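Long-range contacts in putative metal-dependent hydrolase (Parabacteroides distasonis ATCC 8503, PDB 3KL7), which binds two zinc ions and is probably a hydrolase of the metallo-beta-lactamase superfamily: residues 68-76 / 139-148; 154-163 / 172-181. One frame throughout, in Å; residues are numbered along the deposited sequence.

Contact 1: residues 68-76 / 139-148; sequences IILITHEHG and YHPRHRDNGY. With ZN (zinc ion), chain C.
His-73, His-75 and His-140 converge on one zinc ion, which joins residues 68-76 to 139-148. His-73 NE2 and His-75 ND1 each lie 2.3 Å from the zinc, and His-140 NE2 comes to 2.1 Å from it. Asp-162 and a water also bind this metal. Ligand nitrogens crowd together here without bonding to one another, and the planes of the His-73 and His-140 rings stand 78° apart.

A second shell backs the first. His-73 ND1 donates to Thr-72 OG1, which is itself bonded to Asp-52, while His-140 ND1 is hydrogen-bonded to Asn-131 OD1. His-75 NE2 donates to a water that also accepts from Arg-144 NH1 and donates to Tyr-139 O, so one water links both segments. A bend in the Arg-144 chain (chi3 68°) turns its guanidinium side-on to the neighbouring carboxylate, NE reaching Asp-145 OD1 at 2.7 Å and NH2 reaching OD2. That carboxylate lies against the base of His-73, with Asp-145 CG 3.2 Å from His-73 CB. Over one guanidinium face sits Glu-74 OE1, a long salt bridge of charges alone, since no N-H points at it; Asn-99 donates to the same oxygen. Pro-141 CD covers the opposite face.

Farther along, Asn-146 N donates to Thr-72 O. Tyr-148 OH donates to Ile-71 O at 2.6 Å, from above the carbonyl plane, and accepts from Asn-146 ND2, which also bonds to Leu-110 O. Leu-70 CD1 rests over the centre of the Tyr-148 ring in a CH-pi contact, 3.5 Å from the centroid.

Residues 73-78 read His-Glu-His-Gly-Asp-His, the HxHxDH signature of metallo-beta-lactamase folds. With one nitrogen of each histidine on zinc and the other hydrogen-bonded, the rotation of all three rings is fixed.

Contact 2: residues 154-163 / 172-181; sequences GLRVYIAGDT and LKDIDIAFLP. With ZN (zinc ion), chain C; ZN (zinc ion), chain D; GOL (glycerol), chain F.
Arg-156 and Asp-176 open the parallel pairing of strands 155-159 and 177-181. Asp-176 OD2 accepts from Arg-156 N at 3.0 Å along a nearly straight bond (175° at the hydrogen), and Arg-156 O takes two donors in return, Asp-176 N and Ile-177 N. The regular parallel pattern follows: Tyr-158 N to Ile-177 O, Phe-179 N to Tyr-158 O and Ala-160 N to Phe-179 O.

The Arg-156 side chain, bent at chi3 (58°), presents its guanidinium edge to the loop before strand 177-181. NE and NH2 both donate to Lys-173 O, each 3.0 Å from it, and NE has a weak second bond to Asp-174 O. NH1 is paired with Glu-125, and Asp-176 OD1 with Lys-203. A glycerol, probably from the crystallisation liquor, is held weakly by Arg-156 NH2 and Lys-173 N.

Leu-172 CD1 packs over one face of the Tyr-158 ring, 3.6 Å from its centroid, and Leu-180 CD2 meets Tyr-158 CE2. Val-157 CG1 touches the edge of the Phe-179 ring. Beyond the strand, Asp-162 OD2 bridges the two zinc ions, 2.3 Å from the zinc ion of chain C and 2.1 Å from that of chain D.

Strand 146-152 flanks 155-159, and strand 204-208 flanks 177-181. Val-157 and Phe-179 face strand 29-36 of the other sheet.

In the fold
From the N terminus, the chain builds the first sheet as far as strand 68-71 and enters the zinc-binding loop. Contact 1 then closes a long excursion, through helices 81-87 and 98-104 and strands 93-96 and 123-128, when residues 139-148 return. Contact 2 follows in series, neither nested nor crossed, and closes a short loop of eight residues. Contact 1 ties the C-terminal end of strand 68-71 in one sheet to the start of an inner strand in the other; contact 2 joins two neighbours within that second sheet. They meet where strand 146-152 runs beside 155-159, and again at the shared zinc, reached from both sheets as expected of the alpha-beta/beta-alpha metallo-beta-lactamase fold.

Contact 1: residues 68-76 / 139-148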
loop_
_atom_site.group_PDB
_atom_site.type_symbol
_atom_site.label_atom_id
_atom_site.label_comp_id
_atom_site.label_asym_id
_atom_site.label_seq_id
_atom_site.Cartn_x
_atom_site.Cartn_y
_atom_site.Cartn_z
ATOM N N ILE A 68 -3.807 -13.925 1.195
ATOM C CA ILE A 68 -2.549 -13.292 0.881
ATOM C C ILE A 68 -2.220 -12.215 1.880
ATOM O O ILE A 68 -3.097 -11.432 2.250
ATOM C CB ILE A 68 -2.590 -12.639 -0.528
ATOM C CG1 ILE A 68 -2.890 -13.711 -1.589
ATOM C CG2 ILE A 68 -1.243 -11.919 -0.841
ATOM C CD1 ILE A 68 -3.086 -13.145 -2.971
ATOM N N ILE A 69 -0.946 -12.170 2.319
ATOM C CA ILE A 69 -0.443 -11.072 3.154
ATOM C C ILE A 69 0.723 -10.407 2.450
ATOM O O ILE A 69 1.719 -11.051 2.115
ATOM C CB ILE A 69 -0.001 -11.561 4.579
ATOM C CG1 ILE A 69 -1.193 -12.261 5.294
ATOM C CG2 ILE A 69 0.576 -10.342 5.444
ATOM C CD1 ILE A 69 -0.827 -12.983 6.562
ATOM N N LEU A 70 0.578 -9.117 2.205
ATOM C CA LEU A 70 1.601 -8.311 1.549
ATOM C C LEU A 70 2.338 -7.469 2.599
ATOM O O LEU A 70 1.707 -6.699 3.315
ATOM C CB LEU A 70 0.937 -7.331 0.581
ATOM C CG LEU A 70 0.993 -7.569 -0.891
ATOM C CD1 LEU A 70 2.447 -7.802 -1.350
ATOM C CD2 LEU A 70 0.110 -8.737 -1.247
ATOM N N ILE A 71 3.649 -7.589 2.665
ATOM C CA ILE A 71 4.447 -6.685 3.504
ATOM C C ILE A 71 5.320 -5.771 2.645
ATOM O O ILE A 71 6.108 -6.251 1.814
ATOM C CB ILE A 71 5.357 -7.441 4.472
ATOM C CG1 ILE A 71 4.563 -8.474 5.261
ATOM C CG2 ILE A 71 6.056 -6.447 5.419
ATOM C CD1 ILE A 71 3.318 -7.911 5.931
ATOM N N THR A 72 5.186 -4.454 2.845
ATOM C CA THR A 72 6.012 -3.459 2.101
ATOM C C THR A 72 7.450 -3.355 2.662
ATOM O O THR A 72 8.426 -3.301 1.893
ATOM C CB THR A 72 5.384 -2.067 2.156
ATOM O OG1 THR A 72 5.216 -1.675 3.523
ATOM C CG2 THR A 72 4.031 -2.046 1.439
ATOM N N HIS A 73 7.581 -3.309 3.990
ATOM C CA HIS A 73 8.909 -3.262 4.621
ATOM C C HIS A 73 8.839 -3.590 6.092
ATOM O O HIS A 73 7.751 -3.789 6.635
ATOM C CB HIS A 73 9.605 -1.895 4.379
ATOM C CG HIS A 73 8.924 -0.730 5.034
ATOM N ND1 HIS A 73 7.652 -0.322 4.693
ATOM C CD2 HIS A 73 9.355 0.132 5.984
ATOM C CE1 HIS A 73 7.323 0.731 5.423
ATOM N NE2 HIS A 73 8.338 1.025 6.216
ATOM N N GLU A 74 10.014 -3.619 6.738
ATOM C CA GLU A 74 10.219 -4.306 8.019
ATOM C C GLU A 74 9.895 -3.506 9.288
ATOM O O GLU A 74 9.866 -4.066 10.367
ATOM C CB GLU A 74 11.679 -4.765 8.101
ATOM C CG GLU A 74 12.656 -3.649 8.430
ATOM C CD GLU A 74 14.057 -3.947 7.978
ATOM O OE1 GLU A 74 14.359 -3.742 6.776
ATOM O OE2 GLU A 74 14.869 -4.373 8.826
ATOM N N HIS A 75 9.669 -2.201 9.152
ATOM C CA HIS A 75 9.359 -1.352 10.315
ATOM C C HIS A 75 8.113 -1.847 11.070
ATOM O O HIS A 75 7.185 -2.389 10.472
ATOM C CB HIS A 75 9.174 0.121 9.879
ATOM C CG HIS A 75 10.451 0.803 9.476
ATOM N ND1 HIS A 75 10.478 1.893 8.643
ATOM C CD2 HIS A 75 11.741 0.536 9.784
ATOM C CE1 HIS A 75 11.727 2.278 8.463
ATOM N NE2 HIS A 75 12.513 1.466 9.135
ATOM N N GLY A 76 8.109 -1.638 12.387
ATOM C CA GLY A 76 7.061 -2.196 13.297
ATOM C C GLY A 76 5.623 -1.723 13.065
ATOM O O GLY A 76 4.680 -2.402 13.443
ATOM N N TYR A 139 15.908 6.220 7.361
ATOM C CA TYR A 139 14.548 5.705 7.455
ATOM C C TYR A 139 14.279 4.609 6.420
ATOM O O TYR A 139 14.075 3.457 6.789
ATOM C CB TYR A 139 13.524 6.825 7.337
ATOM C CG TYR A 139 13.576 7.815 8.488
ATOM C CD1 TYR A 139 13.697 7.375 9.811
ATOM C CD2 TYR A 139 13.496 9.198 8.255
ATOM C CE1 TYR A 139 13.748 8.274 10.864
ATOM C CE2 TYR A 139 13.548 10.106 9.304
ATOM C CZ TYR A 139 13.669 9.638 10.609
ATOM O OH TYR A 139 13.710 10.519 11.644
ATOM N N HIS A 140 14.290 4.972 5.134
ATOM C CA HIS A 140 14.012 4.015 4.060
ATOM C C HIS A 140 15.040 4.153 2.961
ATOM O O HIS A 140 14.875 4.942 2.060
ATOM C CB HIS A 140 12.579 4.226 3.503
ATOM C CG HIS A 140 11.528 4.274 4.573
ATOM N ND1 HIS A 140 11.040 5.457 5.081
ATOM C CD2 HIS A 140 10.908 3.287 5.262
ATOM C CE1 HIS A 140 10.155 5.196 6.029
ATOM N NE2 HIS A 140 10.057 3.888 6.158
ATOM N N PRO A 141 16.122 3.374 3.043
ATOM C CA PRO A 141 17.155 3.480 2.050
ATOM C C PRO A 141 16.790 2.769 0.779
ATOM O O PRO A 141 16.115 1.753 0.806
ATOM C CB PRO A 141 18.364 2.818 2.716
ATOM C CG PRO A 141 17.808 1.876 3.661
ATOM C CD PRO A 141 16.423 2.343 4.039
ATOM N N ARG A 142 17.264 3.310 -0.327
ATOM C CA ARG A 142 16.976 2.796 -1.633
ATOM C C ARG A 142 17.151 1.260 -1.741
ATOM O O ARG A 142 18.030 0.685 -1.128
ATOM C CB ARG A 142 17.881 3.500 -2.652
ATOM C CG ARG A 142 17.380 3.427 -4.007
ATOM C CD ARG A 142 18.098 4.373 -4.932
ATOM N NE ARG A 142 17.418 4.428 -6.230
ATOM C CZ ARG A 142 17.676 5.320 -7.190
ATOM N NH1 ARG A 142 18.613 6.246 -7.018
ATOM N NH2 ARG A 142 16.989 5.279 -8.334
ATOM N N HIS A 143 16.284 0.638 -2.533
ATOM C CA HIS A 143 16.340 -0.832 -2.858
ATOM C C HIS A 143 15.777 -1.737 -1.753
ATOM O O HIS A 143 15.195 -2.792 -2.045
ATOM C CB HIS A 143 17.778 -1.301 -3.242
ATOM C CG HIS A 143 18.414 -0.493 -4.335
ATOM N ND1 HIS A 143 17.812 -0.288 -5.559
ATOM C CD2 HIS A 143 19.608 0.151 -4.391
ATOM C CE1 HIS A 143 18.603 0.453 -6.320
ATOM N NE2 HIS A 143 19.700 0.733 -5.635
ATOM N N ARG A 144 15.943 -1.326 -0.495
ATOM C CA ARG A 144 15.578 -2.173 0.648
ATOM C C ARG A 144 14.088 -2.539 0.709
ATOM O O ARG A 144 13.741 -3.661 1.054
ATOM C CB ARG A 144 15.995 -1.507 1.954
ATOM C CG ARG A 144 15.986 -2.436 3.139
ATOM C CD ARG A 144 16.110 -1.674 4.421
ATOM N NE ARG A 144 14.919 -0.873 4.670
ATOM C CZ ARG A 144 14.802 0.011 5.660
ATOM N NH1 ARG A 144 15.815 0.210 6.511
ATOM N NH2 ARG A 144 13.673 0.691 5.804
ATOM N N ASP A 145 13.222 -1.589 0.350
ATOM C CA ASP A 145 11.780 -1.726 0.563
ATOM C C ASP A 145 10.965 -1.681 -0.757
ATOM O O ASP A 145 11.456 -1.249 -1.804
ATOM C CB ASP A 145 11.288 -0.602 1.499
ATOM C CG ASP A 145 12.088 -0.526 2.832
ATOM O OD1 ASP A 145 12.690 -1.553 3.242
ATOM O OD2 ASP A 145 12.090 0.565 3.473
ATOM N N ASN A 146 9.709 -2.115 -0.672
ATOM C CA ASN A 146 8.829 -2.206 -1.846
ATOM C C ASN A 146 7.609 -1.377 -1.714
ATOM O O ASN A 146 7.016 -1.280 -0.642
ATOM C CB ASN A 146 8.337 -3.658 -2.040
ATOM C CG ASN A 146 9.426 -4.603 -2.455
ATOM O OD1 ASN A 146 10.421 -4.211 -3.098
ATOM N ND2 ASN A 146 9.256 -5.865 -2.099
ATOM N N GLY A 147 7.213 -0.778 -2.813
ATOM C CA GLY A 147 5.804 -0.471 -3.039
ATOM C C GLY A 147 5.288 -1.618 -3.918
ATOM O O GLY A 147 6.099 -2.385 -4.437
ATOM N N TYR A 148 3.952 -1.734 -4.072
ATOM C CA TYR A 148 3.328 -2.790 -4.918
ATOM C C TYR A 148 2.253 -2.233 -5.822
ATOM O O TYR A 148 1.515 -1.370 -5.431
ATOM C CB TYR A 148 2.691 -3.888 -4.050
ATOM C CG TYR A 148 3.667 -4.563 -3.176
ATOM C CD1 TYR A 148 4.653 -5.382 -3.716
ATOM C CD2 TYR A 148 3.645 -4.374 -1.801
ATOM C CE1 TYR A 148 5.576 -5.999 -2.909
ATOM C CE2 TYR A 148 4.558 -4.979 -0.997
ATOM C CZ TYR A 148 5.534 -5.796 -1.553
ATOM O OH TYR A 148 6.468 -6.406 -0.739
HETATM ZN ZN ZN C . 8.715 2.901 7.479
HETATM O O HOH W 1 15.194 1.777 8.942
HETATM O O HOH W 2 7.444 2.687 9.060
#

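Contact 2: residues 154-163 / 172-181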
loop_
_atom_site.group_PDB
_atom_site.type_symbol
_atom_site.label_atom_id
_atom_site.label_comp_id
_atom_site.label_asym_id
_atom_site.label_seq_id
_atom_site.Cartn_x
_atom_site.Cartn_y
_atom_site.Cartn_z
ATOM N N GLY A 154 -7.648 -5.880 -14.693
ATOM C CA GLY A 154 -7.438 -4.565 -15.322
ATOM C C GLY A 154 -7.410 -3.379 -14.353
ATOM O O GLY A 154 -6.937 -2.307 -14.707
ATOM N N LEU A 155 -7.926 -3.563 -13.137
ATOM C CA LEU A 155 -7.937 -2.488 -12.147
ATOM C C LEU A 155 -6.608 -2.488 -11.426
ATOM O O LEU A 155 -6.274 -3.459 -10.765
ATOM C CB LEU A 155 -9.073 -2.701 -11.143
ATOM C CG LEU A 155 -9.307 -1.584 -10.145
ATOM C CD1 LEU A 155 -9.977 -0.446 -10.819
ATOM C CD2 LEU A 155 -10.158 -2.088 -9.007
ATOM N N ARG A 156 -5.853 -1.391 -11.556
ATOM C CA ARG A 156 -4.498 -1.294 -10.973
ATOM C C ARG A 156 -4.465 -0.433 -9.724
ATOM O O ARG A 156 -4.817 0.724 -9.752
ATOM C CB ARG A 156 -3.494 -0.771 -12.025
ATOM C CG ARG A 156 -3.252 -1.795 -13.171
ATOM C CD ARG A 156 -2.609 -1.200 -14.438
ATOM N NE ARG A 156 -1.312 -0.537 -14.225
ATOM C CZ ARG A 156 -0.171 -1.163 -13.904
ATOM N NH1 ARG A 156 -0.141 -2.464 -13.708
ATOM N NH2 ARG A 156 0.938 -0.470 -13.763
ATOM N N VAL A 157 -4.040 -1.030 -8.628
ATOM C CA VAL A 157 -4.005 -0.360 -7.321
ATOM C C VAL A 157 -2.557 -0.262 -6.906
ATOM O O VAL A 157 -1.886 -1.281 -6.758
ATOM C CB VAL A 157 -4.779 -1.171 -6.256
ATOM C CG1 VAL A 157 -4.755 -0.463 -4.892
ATOM C CG2 VAL A 157 -6.207 -1.428 -6.717
ATOM N N TYR A 158 -2.068 0.963 -6.747
ATOM C CA TYR A 158 -0.671 1.209 -6.337
ATOM C C TYR A 158 -0.630 1.494 -4.851
ATOM O O TYR A 158 -1.218 2.463 -4.388
ATOM C CB TYR A 158 -0.095 2.383 -7.130
ATOM C CG TYR A 158 1.253 2.899 -6.642
ATOM C CD1 TYR A 158 2.252 2.035 -6.257
ATOM C CD2 TYR A 158 1.517 4.255 -6.606
ATOM C CE1 TYR A 158 3.501 2.513 -5.822
ATOM C CE2 TYR A 158 2.761 4.746 -6.160
ATOM C CZ TYR A 158 3.741 3.865 -5.771
ATOM O OH TYR A 158 4.969 4.346 -5.334
ATOM N N ILE A 159 0.023 0.620 -4.097
ATOM C CA ILE A 159 0.264 0.860 -2.674
ATOM C C ILE A 159 1.762 1.228 -2.496
ATOM O O ILE A 159 2.633 0.385 -2.625
ATOM C CB ILE A 159 -0.107 -0.384 -1.826
ATOM C CG1 ILE A 159 -1.631 -0.709 -2.012
ATOM C CG2 ILE A 159 0.262 -0.149 -0.316
ATOM C CD1 ILE A 159 -2.010 -2.074 -1.622
ATOM N N ALA A 160 2.039 2.505 -2.222
ATOM C CA ALA A 160 3.418 2.998 -2.264
ATOM C C ALA A 160 4.277 2.489 -1.115
ATOM O O ALA A 160 5.475 2.397 -1.247
ATOM C CB ALA A 160 3.447 4.520 -2.315
ATOM N N GLY A 161 3.670 2.140 -0.003
ATOM C CA GLY A 161 4.464 1.867 1.206
ATOM C C GLY A 161 5.061 3.184 1.726
ATOM O O GLY A 161 4.422 4.236 1.607
ATOM N N ASP A 162 6.277 3.133 2.287
ATOM C CA ASP A 162 6.928 4.348 2.826
ATOM C C ASP A 162 7.991 4.890 1.858
ATOM O O ASP A 162 8.999 4.249 1.613
ATOM C CB ASP A 162 7.534 4.074 4.213
ATOM C CG ASP A 162 6.464 3.996 5.315
ATOM O OD1 ASP A 162 5.247 4.211 5.004
ATOM O OD2 ASP A 162 6.827 3.742 6.481
ATOM N N THR A 163 7.732 6.086 1.312
ATOM C CA THR A 163 8.575 6.662 0.268
ATOM C C THR A 163 8.423 8.183 0.221
ATOM O O THR A 163 7.542 8.746 0.834
ATOM C CB THR A 163 8.190 6.082 -1.098
ATOM O OG1 THR A 163 9.044 6.624 -2.133
ATOM C CG2 THR A 163 6.714 6.384 -1.415
ATOM N N LEU A 172 5.164 4.944 -13.367
ATOM C CA LEU A 172 3.918 4.269 -13.012
ATOM C C LEU A 172 2.828 4.600 -14.043
ATOM O O LEU A 172 2.444 5.765 -14.205
ATOM C CB LEU A 172 3.465 4.692 -11.621
ATOM C CG LEU A 172 4.308 4.186 -10.443
ATOM C CD1 LEU A 172 3.937 4.964 -9.132
ATOM C CD2 LEU A 172 4.127 2.663 -10.257
ATOM N N LYS A 173 2.331 3.583 -14.737
ATOM C CA LYS A 173 1.351 3.811 -15.802
ATOM C C LYS A 173 0.010 3.202 -15.465
ATOM O O LYS A 173 -0.064 2.164 -14.800
ATOM C CB LYS A 173 1.855 3.255 -17.123
ATOM C CG LYS A 173 3.238 3.788 -17.563
ATOM C CD LYS A 173 3.281 5.339 -17.677
ATOM C CE LYS A 173 4.665 5.823 -18.144
ATOM N NZ LYS A 173 4.868 7.321 -17.979
ATOM N N ASP A 174 -1.052 3.878 -15.913
ATOM C CA ASP A 174 -2.423 3.371 -15.845
ATOM C C ASP A 174 -2.847 2.935 -14.444
ATOM O O ASP A 174 -3.442 1.853 -14.267
ATOM C CB ASP A 174 -2.591 2.241 -16.831
ATOM C CG ASP A 174 -2.328 2.684 -18.276
ATOM O OD1 ASP A 174 -2.932 3.684 -18.710
ATOM O OD2 ASP A 174 -1.511 2.028 -18.976
ATOM N N ILE A 175 -2.553 3.768 -13.452
ATOM C CA ILE A 175 -2.935 3.473 -12.087
ATOM C C ILE A 175 -4.347 3.990 -11.840
ATOM O O ILE A 175 -4.619 5.163 -12.010
ATOM C CB ILE A 175 -1.947 4.081 -11.077
ATOM C CG1 ILE A 175 -0.511 3.528 -11.319
ATOM C CG2 ILE A 175 -2.393 3.794 -9.650
ATOM C CD1 ILE A 175 -0.336 2.004 -11.042
ATOM N N ASP A 176 -5.258 3.087 -11.479
ATOM C CA ASP A 176 -6.642 3.471 -11.153
ATOM C C ASP A 176 -6.737 4.047 -9.730
ATOM O O ASP A 176 -7.404 5.046 -9.501
ATOM C CB ASP A 176 -7.576 2.260 -11.286
ATOM C CG ASP A 176 -7.741 1.799 -12.730
ATOM O OD1 ASP A 176 -8.556 2.414 -13.474
ATOM O OD2 ASP A 176 -7.067 0.811 -13.120
ATOM N N ILE A 177 -6.072 3.393 -8.786
ATOM C CA ILE A 177 -6.156 3.778 -7.358
ATOM C C ILE A 177 -4.768 3.801 -6.740
ATOM O O ILE A 177 -4.003 2.892 -6.918
ATOM C CB ILE A 177 -7.028 2.779 -6.547
ATOM C CG1 ILE A 177 -8.459 2.724 -7.101
ATOM C CG2 ILE A 177 -7.042 3.186 -5.030
ATOM C CD1 ILE A 177 -9.196 1.400 -6.839
ATOM N N ALA A 178 -4.451 4.854 -6.013
ATOM C CA ALA A 178 -3.140 4.964 -5.413
ATOM C C ALA A 178 -3.227 5.343 -3.979
ATOM O O ALA A 178 -4.034 6.165 -3.593
ATOM C CB ALA A 178 -2.257 5.982 -6.195
ATOM N N PHE A 179 -2.375 4.729 -3.187
ATOM C CA PHE A 179 -2.183 5.100 -1.820
ATOM C C PHE A 179 -0.790 5.670 -1.673
ATOM O O PHE A 179 0.189 4.976 -1.905
ATOM C CB PHE A 179 -2.364 3.871 -0.898
ATOM C CG PHE A 179 -3.770 3.300 -0.921
ATOM C CD1 PHE A 179 -4.178 2.469 -1.959
ATOM C CD2 PHE A 179 -4.671 3.612 0.068
ATOM C CE1 PHE A 179 -5.455 1.963 -1.990
ATOM C CE2 PHE A 179 -5.949 3.112 0.036
ATOM C CZ PHE A 179 -6.344 2.291 -0.991
ATOM N N LEU A 180 -0.712 6.945 -1.295
ATOM C CA LEU A 180 0.572 7.617 -1.020
ATOM C C LEU A 180 0.671 8.010 0.455
ATOM O O LEU A 180 -0.329 8.469 1.054
ATOM C CB LEU A 180 0.704 8.872 -1.883
ATOM C CG LEU A 180 0.732 8.594 -3.374
ATOM C CD1 LEU A 180 0.798 9.920 -4.190
ATOM C CD2 LEU A 180 1.909 7.656 -3.712
ATOM N N PRO A 181 1.877 7.834 1.056
ATOM C CA PRO A 181 2.158 8.150 2.470
ATOM C C PRO A 181 2.509 9.604 2.706
ATOM O O PRO A 181 3.383 10.141 2.033
ATOM C CB PRO A 181 3.377 7.279 2.777
ATOM C CG PRO A 181 4.074 7.187 1.499
ATOM C CD PRO A 181 2.987 7.076 0.457
HETATM ZN ZN ZN C . 8.715 2.901 7.479
HETATM ZN ZN ZN D . 5.742 3.553 8.258
HETATM C C1 GOL F . 4.072 0.413 -15.303
HETATM O O1 GOL F . 3.624 0.507 -13.963
HETATM C C2 GOL F . 3.827 -0.995 -15.902
HETATM O O2 GOL F . 3.550 -1.925 -14.890
HETATM C C3 GOL F . 5.052 -1.412 -16.765
HETATM O O3 GOL F . 5.105 -2.790 -16.970
HETATM O O HOH W 2 7.444 2.687 9.060
#